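Local coordinates for protein putative glycosidase ph117-related (Bacteroides thetaiotaomicron, PDB 5A7V) that probably cleaves or phosphorolyses mannosides, as a GH130 family enzyme related to beta-1,4-mannooligosaccharide phosphorylases, and binds mannose in its central pocket, at residues A[289-294]-A[302-307]. Numbering follows the deposited sequence.
Sequences NGKNSA and TANVYA. With MAN (alpha-D-mannopyranose), chain E.
Asn289 touches Tyr306 through CB, which lies at the ring edge. Its amide oxygen bonds to the backbone of Ile349. Gly290 pairs with Ala307 by two backbone hydrogen bonds, Gly290 N to Ala307 O at 2.8 Å and Ala307 N to Gly290 O at 3.0 Å. Lys291 lies opposite Tyr306 in a non-hydrogen-bonded pair. Lys291 CB sits over the centroid of the Tyr306 ring at 4.0 Å, a CH-pi contact. With CG anti to the backbone N (chi1 180°), the extended chain runs on past the ring and Lys291 CE comes within 3.4 Å of Asn304 OD1. One water joins Lys291 NZ to Tyr306 OH, and another joins Lys291 NZ to Asn304 OD1. The strands 283-291 and 306-314 are antiparallel neighbours in a blade of the five-bladed beta-propeller expected of GH130. Tyr306 OH lies 2.8 Å from O1 of the bound alpha-D-mannopyranose. Glu272 and Asp367 also hydrogen-bond to this sugar. Asn292 N bonds to Val305 O, and Asn292 O accepts from Asn304 N. Asn292 ND2 meets Thr302 O at 3.2 Å, nearly straight but from above the carbonyl plane. Val305 N bonds to the same oxygen from the opposite face, closing the type II turn from Thr302 to Val305. Asn292 OD1 accepts a hydrogen bond from Asp298 N. Ala294 CB packs on Ala303 CB at 3.8 Å.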
# COMPACT_ATOMS: atom_id res chain seq x y z
N ASN A 289 -6.69 1.50 -3.82
CA ASN A 289 -7.62 1.88 -2.76
C ASN A 289 -8.53 3.00 -3.23
O ASN A 289 -8.06 4.05 -3.63
CB ASN A 289 -6.78 2.32 -1.55
CG ASN A 289 -5.97 1.17 -1.00
OD1 ASN A 289 -6.51 0.24 -0.46
ND2 ASN A 289 -4.62 1.23 -1.17
N GLY A 290 -9.83 2.73 -3.19
CA GLY A 290 -10.80 3.78 -3.52
C GLY A 290 -11.37 4.41 -2.27
O GLY A 290 -11.69 3.69 -1.33
N LYS A 291 -11.58 5.71 -2.28
CA LYS A 291 -12.31 6.38 -1.19
C LYS A 291 -13.68 6.81 -1.76
O LYS A 291 -13.77 7.45 -2.82
CB LYS A 291 -11.57 7.60 -0.64
CG LYS A 291 -12.32 8.29 0.47
CD LYS A 291 -11.55 9.47 1.07
CE LYS A 291 -12.38 10.13 2.18
NZ LYS A 291 -11.61 11.21 2.83
N ASN A 292 -14.74 6.43 -1.05
CA ASN A 292 -16.12 6.71 -1.48
C ASN A 292 -16.56 8.13 -1.10
O ASN A 292 -16.63 8.49 0.08
CB ASN A 292 -17.04 5.67 -0.87
CG ASN A 292 -18.43 5.66 -1.51
OD1 ASN A 292 -18.57 5.86 -2.71
ND2 ASN A 292 -19.46 5.38 -0.68
N SER A 293 -16.84 8.95 -2.10
CA SER A 293 -17.35 10.29 -1.87
C SER A 293 -18.78 10.31 -1.33
O SER A 293 -19.66 9.64 -1.91
CB SER A 293 -17.36 11.05 -3.23
OG SER A 293 -18.02 12.31 -3.11
N ALA A 294 -19.00 11.01 -0.23
CA ALA A 294 -20.39 11.13 0.29
C ALA A 294 -21.31 11.73 -0.76
O ALA A 294 -22.51 11.39 -0.81
CB ALA A 294 -20.36 12.00 1.54
N THR A 302 -20.66 2.79 2.57
CA THR A 302 -20.49 3.83 3.58
C THR A 302 -19.79 5.06 3.04
O THR A 302 -18.71 4.94 2.42
CB THR A 302 -19.67 3.21 4.78
OG1 THR A 302 -20.34 2.03 5.24
CG2 THR A 302 -19.42 4.17 5.88
N ALA A 303 -20.29 6.26 3.27
CA ALA A 303 -19.63 7.49 2.89
C ALA A 303 -18.23 7.48 3.51
O ALA A 303 -18.05 7.15 4.69
CB ALA A 303 -20.41 8.70 3.37
N ASN A 304 -17.23 7.84 2.69
CA ASN A 304 -15.82 8.05 3.11
C ASN A 304 -15.08 6.77 3.41
O ASN A 304 -13.92 6.84 3.84
CB ASN A 304 -15.77 9.05 4.29
CG ASN A 304 -16.20 10.44 3.84
OD1 ASN A 304 -15.61 10.98 2.91
ND2 ASN A 304 -17.25 10.97 4.41
N VAL A 305 -15.67 5.61 3.17
CA VAL A 305 -14.93 4.35 3.36
C VAL A 305 -13.84 4.20 2.30
O VAL A 305 -14.00 4.63 1.17
CB VAL A 305 -15.89 3.14 3.36
CG1 VAL A 305 -16.38 2.79 1.97
CG2 VAL A 305 -15.32 1.92 4.06
N TYR A 306 -12.75 3.52 2.70
CA TYR A 306 -11.73 3.03 1.72
C TYR A 306 -11.97 1.55 1.46
O TYR A 306 -11.92 0.73 2.39
CB TYR A 306 -10.31 3.24 2.20
CG TYR A 306 -9.78 4.62 2.18
CD1 TYR A 306 -10.25 5.64 3.03
CD2 TYR A 306 -8.71 4.96 1.33
CE1 TYR A 306 -9.70 6.90 3.03
CE2 TYR A 306 -8.15 6.21 1.34
CZ TYR A 306 -8.61 7.18 2.21
OH TYR A 306 -8.04 8.44 2.25
N ALA A 307 -12.28 1.24 0.21
CA ALA A 307 -12.46 -0.13 -0.26
C ALA A 307 -11.61 -0.36 -1.53
O ALA A 307 -11.36 0.59 -2.27
CB ALA A 307 -13.94 -0.42 -0.51
C1 MAN E . -4.50 8.38 2.97
C2 MAN E . -3.64 7.10 2.89
C3 MAN E . -3.27 6.44 4.23
C4 MAN E . -4.47 6.40 5.19
C5 MAN E . -5.73 7.06 4.60
C6 MAN E . -6.88 7.17 5.62
O1 MAN E . -5.31 8.63 1.69
O2 MAN E . -2.45 7.49 2.20
O3 MAN E . -2.22 7.11 4.90
O4 MAN E . -4.66 5.04 5.53
O5 MAN E . -5.34 8.39 4.15
O6 MAN E . -6.47 8.02 6.70
O HOH W 1 -8.96 10.42 3.87
O HOH W 2 -14.00 13.33 2.91
O HOH W 3 -16.82 12.45 0.91